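Local coordinates for probable oxidoreductase protein (Rhizobium etli, PDB 4FB5), which probably acts as a nucleotide-dependent oxidoreductase of the GFO/IDH/MocA family, although its substrate is not established, at residues Leu26-Ile31 with Val95-Val100; Pro57-Leu62 with Phe77-Ala82; Glu226-Asp231 with Ala255-Arg260. All coordinates share one frame; numbering follows the deposited sequence.

Overall arrangement
All three contacts lie in beta-sheets, the second at a weakly bonded edge strand. Interactions 1 and 2 belong to the parallel sheet of the Rossmann-type domain, with centres about 9 Å apart, and meet where strands 27-31 and 58-63 pair as neighbours. In sequence, interaction 2 falls between the two segments of interaction 1; in space the order is 81-83, 58-63, 27-31, 97-100. Interaction 3 comes later, in the large mixed sheet of the C-terminal domain, its centre about 37 Å from that of interaction 1. One sheet thus builds the probable nucleotide-binding domain; the other carries, at interaction 3, salt bridges and packing to a third subunit.

Interaction 1 (Leu26-Ile31 with Val95-Val100); sequences LGIGLI and VDVVSV
Strands 27-31 and 97-100 run parallel, their axes 4.7 Å apart at closest approach and 22° from alignment, with Ile-28, Gly-29, Leu-30 and Ile-31 beside Val-97, Val-98, Ser-99 and Val-100 in turn. The hydrogen bonds follow the staggered ladder of a parallel pair: Gly-29 gives its N to Val-97 O and receives Ser-99 N at its O, and Ile-31 N closes on Ser-99 O at 2.9 Å. At the start of the ladder Gly-27 O is gripped twice. Val-97 N approaches it nearly along the C=O axis, whereas Asp-96 N, 2.7 Å from Gly-27 O, comes in tilted from the carbonyl plane. Asp-96 also turns its side chain back on the same glycine: with CG beside its own backbone N (chi1 -40°), OD2 accepts Gly-27 N at 2.9 Å from above the carboxylate plane, in a bent bond.

On one face of the pair, Ile-28 and Val-97 lie side by side, CD1 of the isoleucine 4.0 Å from CB of the valine, while Leu-26 CD2 meets the Val-97 CG2 methyl. Farther along, Leu-30 CD2 rests 3.8 Å from Ser-99 CB. The other face joins Ile-31 to Val-98 and Val-100; its CD1 reaches Val-100 CG2 at 4.0 Å. Here Gly-29, with no side chain, allows Val-95 CG1 to settle close over the backbone, 3.7 Å from Gly-29 N.

Helix 35-44 covers the Ile-28 and Val-97 face through Trp-44, and Ser-99 OG bonds to His-40 and Trp-44 of that helix. Helix 107-116 packs on the opposite face against Ile-31, Val-98 and Val-100, while strand 58-63 pairs with the other edge of strand 27-31, the central arrangement of a Rossmann-type sheet.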
ATOM      1  N   LEU A  26      43.930  -0.335  -5.809  1.00 67.80           N
ATOM      2  CA  LEU A  26      43.971  -0.340  -4.355  1.00 66.35           C
ATOM      3  C   LEU A  26      44.012  -1.741  -3.809  1.00 65.00           C
ATOM      4  O   LEU A  26      43.375  -2.641  -4.345  1.00 65.25           O
ATOM      5  CB  LEU A  26      42.815   0.458  -3.776  1.00 66.44           C
ATOM      6  CG  LEU A  26      43.151   1.941  -3.912  1.00 67.40           C
ATOM      7  CD1 LEU A  26      42.582   2.586  -5.243  1.00 67.68           C
ATOM      8  CD2 LEU A  26      42.709   2.683  -2.664  1.00 67.72           C
ATOM      9  N   GLY A  27      44.788  -1.921  -2.749  1.00 63.32           N
ATOM     10  CA  GLY A  27      45.037  -3.244  -2.214  1.00 61.17           C
ATOM     11  C   GLY A  27      44.285  -3.468  -0.937  1.00 59.81           C
ATOM     12  O   GLY A  27      44.472  -2.744   0.041  1.00 60.02           O
ATOM     13  N   ILE A  28      43.444  -4.491  -0.930  1.00 58.48           N
ATOM     14  CA  ILE A  28      42.454  -4.596   0.130  1.00 56.95           C
ATOM     15  C   ILE A  28      42.792  -5.651   1.150  1.00 56.07           C
ATOM     16  O   ILE A  28      43.087  -6.784   0.789  1.00 56.38           O
ATOM     17  CB  ILE A  28      41.053  -4.909  -0.445  1.00 56.90           C
ATOM     18  CG1 ILE A  28      40.735  -3.975  -1.620  1.00 55.98           C
ATOM     19  CG2 ILE A  28      39.995  -4.850   0.677  1.00 56.04           C
ATOM     20  CD1 ILE A  28      40.700  -2.514  -1.242  1.00 55.55           C
ATOM     21  N   GLY A  29      42.730  -5.285   2.420  1.00 54.96           N
ATOM     22  CA  GLY A  29      42.787  -6.273   3.467  1.00 54.74           C
ATOM     23  C   GLY A  29      41.439  -6.336   4.127  1.00 54.79           C
ATOM     24  O   GLY A  29      40.902  -5.291   4.502  1.00 55.52           O
ATOM     25  N   LEU A  30      40.868  -7.532   4.263  1.00 54.19           N
ATOM     26  CA  LEU A  30      39.598  -7.664   4.974  1.00 53.79           C
ATOM     27  C   LEU A  30      39.783  -8.453   6.235  1.00 53.63           C
ATOM     28  O   LEU A  30      40.395  -9.494   6.199  1.00 53.88           O
ATOM     29  CB  LEU A  30      38.590  -8.396   4.101  1.00 53.98           C
ATOM     30  CG  LEU A  30      37.067  -8.303   4.283  1.00 52.92           C
ATOM     31  CD1 LEU A  30      36.460  -9.645   3.965  1.00 51.00           C
ATOM     32  CD2 LEU A  30      36.642  -7.882   5.659  1.00 53.58           C
ATOM     33  N   ILE A  31      39.230  -7.968   7.342  1.00 54.21           N
ATOM     34  CA  ILE A  31      39.155  -8.721   8.629  1.00 54.13           C
ATOM     35  C   ILE A  31      37.701  -8.999   9.002  1.00 54.18           C
ATOM     36  O   ILE A  31      36.890  -8.075   9.023  1.00 53.71           O
ATOM     37  CB  ILE A  31      39.778  -7.926   9.779  1.00 53.77           C
ATOM     38  CG1 ILE A  31      41.023  -7.193   9.296  1.00 55.20           C
ATOM     39  CG2 ILE A  31      40.166  -8.835  10.917  1.00 54.10           C
ATOM     40  CD1 ILE A  31      41.311  -5.927  10.075  1.00 56.85           C
ATOM     41  N   VAL A  95      48.744  -4.368   1.287  1.00 74.93           N
ATOM     42  CA  VAL A  95      47.469  -3.795   1.701  1.00 73.78           C
ATOM     43  C   VAL A  95      47.567  -2.269   1.821  1.00 73.17           C
ATOM     44  O   VAL A  95      48.445  -1.764   2.509  1.00 73.14           O
ATOM     45  CB  VAL A  95      47.046  -4.370   3.076  1.00 73.63           C
ATOM     46  CG1 VAL A  95      45.857  -3.612   3.631  1.00 73.21           C
ATOM     47  CG2 VAL A  95      46.750  -5.863   2.967  1.00 71.89           C
ATOM     48  N   ASP A  96      46.662  -1.548   1.160  1.00 72.05           N
ATOM     49  CA  ASP A  96      46.558  -0.089   1.306  1.00 70.79           C
ATOM     50  C   ASP A  96      45.373   0.305   2.202  1.00 69.55           C
ATOM     51  O   ASP A  96      45.434   1.311   2.934  1.00 69.59           O
ATOM     52  CB  ASP A  96      46.399   0.561  -0.069  1.00 71.51           C
ATOM     53  CG  ASP A  96      47.288  -0.085  -1.137  1.00 72.33           C
ATOM     54  OD1 ASP A  96      48.335  -0.658  -0.763  1.00 74.59           O
ATOM     55  OD2 ASP A  96      46.943  -0.020  -2.342  1.00 71.32           O
ATOM     56  N   VAL A  97      44.314  -0.522   2.149  1.00 67.70           N
ATOM     57  CA  VAL A  97      43.002  -0.284   2.801  1.00 64.96           C
ATOM     58  C   VAL A  97      42.611  -1.443   3.688  1.00 62.88           C
ATOM     59  O   VAL A  97      42.596  -2.580   3.237  1.00 62.06           O
ATOM     60  CB  VAL A  97      41.865  -0.195   1.746  1.00 65.06           C
ATOM     61  CG1 VAL A  97      40.554   0.146   2.409  1.00 64.72           C
ATOM     62  CG2 VAL A  97      42.187   0.821   0.670  1.00 64.55           C
ATOM     63  N   VAL A  98      42.251  -1.163   4.932  1.00 61.10           N
ATOM     64  CA  VAL A  98      41.686  -2.224   5.777  1.00 59.90           C
ATOM     65  C   VAL A  98      40.160  -2.120   5.950  1.00 59.02           C
ATOM     66  O   VAL A  98      39.627  -1.046   6.210  1.00 59.04           O
ATOM     67  CB  VAL A  98      42.426  -2.350   7.123  1.00 59.87           C
ATOM     68  CG1 VAL A  98      41.878  -3.494   7.921  1.00 58.85           C
ATOM     69  CG2 VAL A  98      43.943  -2.555   6.885  1.00 60.70           C
ATOM     70  N   SER A  99      39.474  -3.244   5.736  1.00 57.95           N
ATOM     71  CA  SER A  99      38.035  -3.378   5.946  1.00 56.67           C
ATOM     72  C   SER A  99      37.858  -4.074   7.265  1.00 56.22           C
ATOM     73  O   SER A  99      38.043  -5.283   7.349  1.00 56.09           O
ATOM     74  CB  SER A  99      37.402  -4.267   4.865  1.00 56.41           C
ATOM     75  OG  SER A  99      36.852  -3.550   3.768  1.00 55.40           O
ATOM     76  N   VAL A 100      37.501  -3.336   8.299  1.00 55.88           N
ATOM     77  CA  VAL A 100      37.218  -3.976   9.583  1.00 55.96           C
ATOM     78  C   VAL A 100      35.750  -4.274   9.671  1.00 55.52           C
ATOM     79  O   VAL A 100      34.949  -3.383   9.527  1.00 55.80           O
ATOM     80  CB  VAL A 100      37.592  -3.098  10.774  1.00 55.78           C
ATOM     81  CG1 VAL A 100      37.392  -3.859  12.038  1.00 56.81           C
ATOM     82  CG2 VAL A 100      39.041  -2.663  10.672  1.00 56.34           C
TER

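Interaction 2 (Pro57-Leu62 with Phe77-Ala82); sequences PRLVHL and FGFEKA
Lys-81 N gives a short, nearly straight hydrogen bond to Val-60 O (2.7 Å, 165°), and one residue earlier Glu-80 N makes a longer one to Leu-59 O, tilted from the carbonyl plane. Strand 58-63 thereby takes up the chain that leaves helix 70-77 for strand 81-83, the outermost, within this chain, of the parallel Rossmann-type sheet. The helix ends in a Schellman motif: Gly-78 has a positive phi, and a side chain at its backbone angles would collide with Phe-77 O, which calls for glycine.

The ring of Phe-79 is held between two leucines. Leu-59 CB stands 3.5 Å from the Phe-79 ring centroid, almost on its normal, and Leu-62 CD1 covers the opposite face nearer the rim; both are CH-pi contacts. His-61 N lies in the ring plane at its edge. Leu-62 CD1 also meets Phe-77 CD1, and Phe-77 itself packs on Thr-49 of the second subunit.

At the polar margin Arg-58, bent at chi3 (87°), brings NH1 to within 2.7 Å of Glu-80 OE1 in a salt bridge, the guanidinium and carboxylate planes 41° apart. Lys-81 CB sits over one face of the His-61 ring, 4.2 Å from its centroid, while NZ runs on beside Val-60 CG1.

Arg-58 NH2 and Lys-81 NZ converge in salt bridges on the carboxylate of Glu-94, which probably balances both charges, while Glu-80 and Glu-94 together fix the turn of the Arg-58 guanidinium. The ion pairs lie at the margin; Phe-79 is buried between Leu-59 and Leu-62.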
ATOM      1  N   PRO A  57      39.914  -2.909  -7.632  1.00 64.33           N
ATOM      2  CA  PRO A  57      40.613  -3.210  -6.417  1.00 63.87           C
ATOM      3  C   PRO A  57      41.094  -4.638  -6.462  1.00 63.94           C
ATOM      4  O   PRO A  57      40.538  -5.470  -7.190  1.00 63.33           O
ATOM      5  CB  PRO A  57      39.540  -3.039  -5.359  1.00 63.79           C
ATOM      6  CG  PRO A  57      38.652  -2.015  -5.950  1.00 63.77           C
ATOM      7  CD  PRO A  57      38.560  -2.414  -7.374  1.00 63.80           C
ATOM      8  N   ARG A  58      42.157  -4.870  -5.701  1.00 64.53           N
ATOM      9  CA  ARG A  58      42.857  -6.150  -5.605  1.00 65.02           C
ATOM     10  C   ARG A  58      42.690  -6.662  -4.173  1.00 64.14           C
ATOM     11  O   ARG A  58      42.962  -5.937  -3.185  1.00 62.93           O
ATOM     12  CB  ARG A  58      44.350  -5.987  -5.978  1.00 65.74           C
ATOM     13  CG  ARG A  58      45.123  -7.286  -6.230  1.00 68.31           C
ATOM     14  CD  ARG A  58      46.482  -7.010  -6.907  1.00 74.32           C
ATOM     15  NE  ARG A  58      47.577  -6.711  -5.964  1.00 77.01           N
ATOM     16  CZ  ARG A  58      48.467  -7.601  -5.494  1.00 77.28           C
ATOM     17  NH1 ARG A  58      48.411  -8.886  -5.847  1.00 76.66           N
ATOM     18  NH2 ARG A  58      49.423  -7.203  -4.654  1.00 76.66           N
ATOM     19  N   LEU A  59      42.220  -7.904  -4.093  1.00 63.63           N
ATOM     20  CA  LEU A  59      41.823  -8.522  -2.836  1.00 63.77           C
ATOM     21  C   LEU A  59      42.989  -9.377  -2.474  1.00 64.20           C
ATOM     22  O   LEU A  59      43.251 -10.411  -3.107  1.00 64.30           O
ATOM     23  CB  LEU A  59      40.529  -9.357  -2.979  1.00 63.31           C
ATOM     24  CG  LEU A  59      39.436  -8.807  -3.915  1.00 62.51           C
ATOM     25  CD1 LEU A  59      38.374  -9.844  -4.267  1.00 62.57           C
ATOM     26  CD2 LEU A  59      38.809  -7.534  -3.377  1.00 59.78           C
ATOM     27  N   VAL A  60      43.688  -8.921  -1.448  1.00 64.86           N
ATOM     28  CA  VAL A  60      45.017  -9.388  -1.151  1.00 65.49           C
ATOM     29  C   VAL A  60      45.056 -10.310   0.055  1.00 66.11           C
ATOM     30  O   VAL A  60      45.478 -11.461  -0.063  1.00 66.43           O
ATOM     31  CB  VAL A  60      45.926  -8.194  -0.920  1.00 65.54           C
ATOM     32  CG1 VAL A  60      47.334  -8.651  -0.545  1.00 67.13           C
ATOM     33  CG2 VAL A  60      45.966  -7.321  -2.166  1.00 65.34           C
ATOM     34  N   HIS A  61      44.583  -9.817   1.197  1.00 66.61           N
ATOM     35  CA  HIS A  61      44.787 -10.483   2.472  1.00 67.44           C
ATOM     36  C   HIS A  61      43.467 -10.582   3.221  1.00 67.25           C
ATOM     37  O   HIS A  61      42.628  -9.693   3.091  1.00 67.54           O
ATOM     38  CB  HIS A  61      45.746  -9.621   3.290  1.00 68.12           C
ATOM     39  CG  HIS A  61      46.723 -10.388   4.131  1.00 70.01           C
ATOM     40  ND1 HIS A  61      48.087 -10.181   4.052  1.00 70.71           N
ATOM     41  CD2 HIS A  61      46.540 -11.333   5.086  1.00 71.42           C
ATOM     42  CE1 HIS A  61      48.701 -10.963   4.924  1.00 71.35           C
ATOM     43  NE2 HIS A  61      47.788 -11.676   5.560  1.00 71.98           N
ATOM     44  N   LEU A  62      43.308 -11.620   4.044  1.00 67.02           N
ATOM     45  CA  LEU A  62      42.057 -11.845   4.763  1.00 66.90           C
ATOM     46  C   LEU A  62      42.275 -12.575   6.079  1.00 67.84           C
ATOM     47  O   LEU A  62      43.046 -13.513   6.124  1.00 68.04           O
ATOM     48  CB  LEU A  62      41.099 -12.651   3.883  1.00 66.56           C
ATOM     49  CG  LEU A  62      39.675 -12.995   4.338  1.00 64.53           C
ATOM     50  CD1 LEU A  62      38.862 -13.441   3.151  1.00 62.05           C
ATOM     51  CD2 LEU A  62      39.686 -14.081   5.399  1.00 62.71           C
ATOM     52  N   PHE A  77      35.708 -15.755  -1.415  1.00 63.83           N
ATOM     53  CA  PHE A  77      35.655 -14.320  -1.723  1.00 63.29           C
ATOM     54  C   PHE A  77      36.671 -13.854  -2.765  1.00 63.91           C
ATOM     55  O   PHE A  77      36.538 -12.757  -3.311  1.00 64.05           O
ATOM     56  CB  PHE A  77      35.776 -13.464  -0.458  1.00 62.45           C
ATOM     57  CG  PHE A  77      34.739 -13.766   0.602  1.00 59.61           C
ATOM     58  CD1 PHE A  77      34.865 -13.198   1.871  1.00 55.74           C
ATOM     59  CD2 PHE A  77      33.652 -14.619   0.339  1.00 57.65           C
ATOM     60  CE1 PHE A  77      33.927 -13.454   2.870  1.00 57.62           C
ATOM     61  CE2 PHE A  77      32.697 -14.898   1.323  1.00 57.60           C
ATOM     62  CZ  PHE A  77      32.826 -14.312   2.603  1.00 57.63           C
ATOM     63  N   GLY A  78      37.681 -14.674  -3.042  1.00 64.21           N
ATOM     64  CA  GLY A  78      38.667 -14.329  -4.072  1.00 65.25           C
ATOM     65  C   GLY A  78      39.849 -13.486  -3.613  1.00 65.34           C
ATOM     66  O   GLY A  78      40.253 -12.555  -4.312  1.00 65.42           O
ATOM     67  N   PHE A  79      40.381 -13.828  -2.442  1.00 65.76           N
ATOM     68  CA  PHE A  79      41.576 -13.219  -1.851  1.00 66.91           C
ATOM     69  C   PHE A  79      42.798 -14.117  -1.964  1.00 67.35           C
ATOM     70  O   PHE A  79      42.712 -15.331  -1.753  1.00 66.87           O
ATOM     71  CB  PHE A  79      41.352 -12.974  -0.366  1.00 67.11           C
ATOM     72  CG  PHE A  79      40.584 -11.750  -0.074  1.00 68.15           C
ATOM     73  CD1 PHE A  79      41.217 -10.640   0.450  1.00 69.27           C
ATOM     74  CD2 PHE A  79      39.222 -11.689  -0.338  1.00 69.79           C
ATOM     75  CE1 PHE A  79      40.506  -9.483   0.714  1.00 69.82           C
ATOM     76  CE2 PHE A  79      38.500 -10.538  -0.077  1.00 69.78           C
ATOM     77  CZ  PHE A  79      39.141  -9.435   0.452  1.00 69.82           C
ATOM     78  N   GLU A  80      43.939 -13.493  -2.238  1.00 68.26           N
ATOM     79  CA  GLU A  80      45.194 -14.195  -2.497  1.00 69.35           C
ATOM     80  C   GLU A  80      45.748 -14.875  -1.242  1.00 69.69           C
ATOM     81  O   GLU A  80      46.004 -16.080  -1.245  1.00 69.58           O
ATOM     82  CB  GLU A  80      46.205 -13.239  -3.156  1.00 69.54           C
ATOM     83  CG  GLU A  80      45.794 -12.831  -4.601  1.00 71.76           C
ATOM     84  CD  GLU A  80      46.385 -11.490  -5.105  1.00 75.17           C
ATOM     85  OE1 GLU A  80      47.535 -11.146  -4.742  1.00 76.97           O
ATOM     86  OE2 GLU A  80      45.704 -10.787  -5.900  1.00 75.76           O
ATOM     87  N   LYS A  81      45.867 -14.120  -0.160  1.00 70.29           N
ATOM     88  CA  LYS A  81      46.408 -14.638   1.081  1.00 71.31           C
ATOM     89  C   LYS A  81      45.331 -14.741   2.156  1.00 71.89           C
ATOM     90  O   LYS A  81      44.431 -13.910   2.197  1.00 71.93           O
ATOM     91  CB  LYS A  81      47.528 -13.717   1.588  1.00 71.44           C
ATOM     92  CG  LYS A  81      48.673 -13.523   0.606  1.00 72.01           C
ATOM     93  CD  LYS A  81      49.386 -12.205   0.837  1.00 71.83           C
ATOM     94  CE  LYS A  81      49.979 -11.700  -0.477  1.00 70.95           C
ATOM     95  NZ  LYS A  81      50.709 -10.432  -0.222  1.00 70.05           N
ATOM     96  N   ALA A  82      45.447 -15.762   3.014  1.00 72.54           N
ATOM     97  CA  ALA A  82      44.709 -15.883   4.285  1.00 72.79           C
ATOM     98  C   ALA A  82      45.688 -15.772   5.505  1.00 73.57           C
ATOM     99  O   ALA A  82      46.913 -15.672   5.300  1.00 73.92           O
ATOM    100  CB  ALA A  82      43.965 -17.194   4.315  1.00 72.23           C
TER

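Interaction 3 (Glu226-Asp231 with Ala255-Arg260); sequences EAVITD and ANVLMR
A classic beta bulge, in which Glu-226 and Ala-227 both face Arg-260, opens this antiparallel strand pair in the mixed sheet of the GFO/IDH/MocA C-terminal domain. Glu-226 N reaches Arg-260 O at 2.8 Å, while Arg-260 N turns to Ala-227 O at 3.2 Å. Beyond the bulge the ladder is regular: Ile-229 and Leu-258 exchange two hydrogen bonds, as do Asp-231 and Asn-256.

On one face Val-257 touches both Val-228 and Thr-230, its CG1 3.9 Å from Val-228 CB and 3.8 Å from Thr-230 OG1. With OG1 beside its own backbone N (chi1 -58°), Thr-230 also hydrogen-bonds to Met-380 O. Replaced by an alanine, this residue would probably lose the bond that ties the strand to helix 367-385 and open a gap beside the Val-257 methyls.

On the other face Ile-229 CG2 lies 3.9 Å from Leu-258 CB. Leu-258 packs on Leu-258 of the third subunit; Asp-231 OD1 forms a salt bridge with Arg-260 NH2 of the third subunit, and Arg-260 NH2 with Asp-231 OD1 of that subunit. Helix 367-385 covers the Val-228 and Thr-230 face, helix 206-221 touches selenomethionine Met-259, and strands 266-272 and 390-391 flank the pair.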
ATOM      1  N   GLU A 226      20.978  18.006  18.981  1.00 44.16           N
ATOM      2  CA  GLU A 226      21.382  19.074  19.917  1.00 44.83           C
ATOM      3  C   GLU A 226      20.844  18.977  21.311  1.00 43.09           C
ATOM      4  O   GLU A 226      21.549  19.300  22.246  1.00 43.97           O
ATOM      5  CB  GLU A 226      21.154  20.469  19.332  1.00 45.66           C
ATOM      6  CG  GLU A 226      22.130  20.747  18.167  1.00 52.15           C
ATOM      7  CD  GLU A 226      21.672  21.900  17.238  1.00 61.45           C
ATOM      8  OE1 GLU A 226      20.762  22.699  17.645  1.00 62.44           O
ATOM      9  OE2 GLU A 226      22.241  21.998  16.102  1.00 63.33           O
ATOM     10  N   ALA A 227      19.615  18.538  21.463  1.00 40.98           N
ATOM     11  CA  ALA A 227      19.108  18.193  22.763  1.00 39.31           C
ATOM     12  C   ALA A 227      18.310  16.907  22.547  1.00 38.77           C
ATOM     13  O   ALA A 227      17.846  16.674  21.437  1.00 39.30           O
ATOM     14  CB  ALA A 227      18.246  19.291  23.277  1.00 38.52           C
ATOM     15  N   VAL A 228      18.177  16.073  23.581  1.00 37.42           N
ATOM     16  CA  VAL A 228      17.492  14.785  23.507  1.00 35.80           C
ATOM     17  C   VAL A 228      16.830  14.480  24.830  1.00 36.37           C
ATOM     18  O   VAL A 228      17.325  14.905  25.856  1.00 35.97           O
ATOM     19  CB  VAL A 228      18.430  13.589  23.122  1.00 35.43           C
ATOM     20  CG1 VAL A 228      19.116  13.833  21.765  1.00 34.17           C
ATOM     21  CG2 VAL A 228      19.462  13.260  24.216  1.00 34.40           C
ATOM     22  N   ILE A 229      15.688  13.792  24.817  1.00 36.14           N
ATOM     23  CA  ILE A 229      15.235  13.134  26.020  1.00 36.45           C
ATOM     24  C   ILE A 229      14.582  11.774  25.692  1.00 37.60           C
ATOM     25  O   ILE A 229      13.672  11.697  24.855  1.00 37.78           O
ATOM     26  CB  ILE A 229      14.321  13.958  26.887  1.00 35.66           C
ATOM     27  CG1 ILE A 229      13.892  13.085  28.070  1.00 36.30           C
ATOM     28  CG2 ILE A 229      13.054  14.337  26.128  1.00 37.37           C
ATOM     29  CD1 ILE A 229      13.523  13.790  29.346  1.00 37.70           C
ATOM     30  N   THR A 230      15.005  10.742  26.431  1.00 37.62           N
ATOM     31  CA  THR A 230      14.810   9.382  26.056  1.00 37.92           C
ATOM     32  C   THR A 230      13.957   8.574  27.026  1.00 38.40           C
ATOM     33  O   THR A 230      14.140   8.670  28.217  1.00 38.85           O
ATOM     34  CB  THR A 230      16.164   8.779  25.973  1.00 37.76           C
ATOM     35  OG1 THR A 230      16.924   9.538  25.025  1.00 39.11           O
ATOM     36  CG2 THR A 230      16.093   7.346  25.525  1.00 38.16           C
ATOM     37  N   ASP A 231      13.009   7.801  26.501  1.00 38.77           N
ATOM     38  CA  ASP A 231      12.339   6.744  27.254  1.00 39.43           C
ATOM     39  C   ASP A 231      12.835   5.428  26.659  1.00 39.73           C
ATOM     40  O   ASP A 231      13.044   5.335  25.447  1.00 39.52           O
ATOM     41  CB  ASP A 231      10.811   6.844  27.174  1.00 38.96           C
ATOM     42  CG  ASP A 231      10.128   5.957  28.207  1.00 41.91           C
ATOM     43  OD1 ASP A 231      10.875   5.376  29.035  1.00 46.47           O
ATOM     44  OD2 ASP A 231       8.877   5.808  28.215  1.00 42.64           O
ATOM     45  N   ALA A 255      13.863   2.284  22.391  1.00 36.29           N
ATOM     46  CA  ALA A 255      14.181   3.645  22.760  1.00 36.18           C
ATOM     47  C   ALA A 255      13.375   4.634  21.922  1.00 36.31           C
ATOM     48  O   ALA A 255      13.255   4.537  20.699  1.00 35.20           O
ATOM     49  CB  ALA A 255      15.656   3.908  22.597  1.00 36.03           C
ATOM     50  N   ASN A 256      12.824   5.603  22.621  1.00 36.87           N
ATOM     51  CA  ASN A 256      12.014   6.624  22.018  1.00 35.99           C
ATOM     52  C   ASN A 256      12.632   7.927  22.467  1.00 35.61           C
ATOM     53  O   ASN A 256      12.913   8.124  23.638  1.00 36.00           O
ATOM     54  CB  ASN A 256      10.607   6.420  22.515  1.00 35.83           C
ATOM     55  CG  ASN A 256      10.095   5.025  22.210  1.00 36.17           C
ATOM     56  OD1 ASN A 256      10.198   4.533  21.097  1.00 39.37           O
ATOM     57  ND2 ASN A 256       9.513   4.406  23.178  1.00 38.23           N
ATOM     58  N   VAL A 257      12.924   8.795  21.530  1.00 35.22           N
ATOM     59  CA  VAL A 257      13.711   9.951  21.840  1.00 34.90           C
ATOM     60  C   VAL A 257      13.032  11.126  21.193  1.00 35.67           C
ATOM     61  O   VAL A 257      12.740  11.078  19.998  1.00 36.58           O
ATOM     62  CB  VAL A 257      15.095   9.800  21.232  1.00 34.80           C
ATOM     63  CG1 VAL A 257      16.003  10.966  21.615  1.00 34.61           C
ATOM     64  CG2 VAL A 257      15.708   8.462  21.630  1.00 33.28           C
ATOM     65  N   LEU A 258      12.752  12.161  21.977  1.00 35.57           N
ATOM     66  CA  LEU A 258      12.376  13.452  21.451  1.00 35.43           C
ATOM     67  C   LEU A 258      13.662  14.200  21.192  1.00 37.27           C
ATOM     68  O   LEU A 258      14.614  14.051  21.946  1.00 37.81           O
ATOM     69  CB  LEU A 258      11.608  14.148  22.517  1.00 34.40           C
ATOM     70  CG  LEU A 258      10.109  14.016  22.418  1.00 34.05           C
ATOM     71  CD1 LEU A 258       9.697  12.752  21.786  1.00 33.27           C
ATOM     72  CD2 LEU A 258       9.449  14.207  23.765  1.00 33.33           C
HETATM   73  N   MSE A 259      13.748  14.987  20.137  1.00 38.85           N
HETATM   74  CA  MSE A 259      15.004  15.693  19.917  1.00 41.78           C
HETATM   75  C   MSE A 259      14.843  17.080  19.307  1.00 41.93           C
HETATM   76  O   MSE A 259      13.741  17.542  19.058  1.00 41.42           O
HETATM   77  CB  MSE A 259      15.968  14.887  19.054  1.00 42.36           C
HETATM   78  CG  MSE A 259      15.753  13.403  19.091  1.00 50.66           C
HETATM   79 SE   MSE A 259      16.958  12.379  17.888  1.00 70.09          SE
HETATM   80  CE  MSE A 259      15.996  12.592  16.192  1.00 62.50           C
ATOM     81  N   ARG A 260      15.985  17.727  19.101  1.00 42.83           N
ATOM     82  CA  ARG A 260      16.094  18.974  18.372  1.00 44.05           C
ATOM     83  C   ARG A 260      17.358  18.858  17.555  1.00 44.62           C
ATOM     84  O   ARG A 260      18.403  18.543  18.082  1.00 44.70           O
ATOM     85  CB  ARG A 260      16.204  20.147  19.338  1.00 43.91           C
ATOM     86  CG  ARG A 260      14.935  20.410  20.116  1.00 45.86           C
ATOM     87  CD  ARG A 260      14.002  21.235  19.280  1.00 51.72           C
ATOM     88  NE  ARG A 260      12.663  21.354  19.830  1.00 56.02           N
ATOM     89  CZ  ARG A 260      11.682  22.010  19.220  1.00 59.13           C
ATOM     90  NH1 ARG A 260      11.900  22.590  18.036  1.00 59.24           N
ATOM     91  NH2 ARG A 260      10.489  22.086  19.790  1.00 59.39           N
TER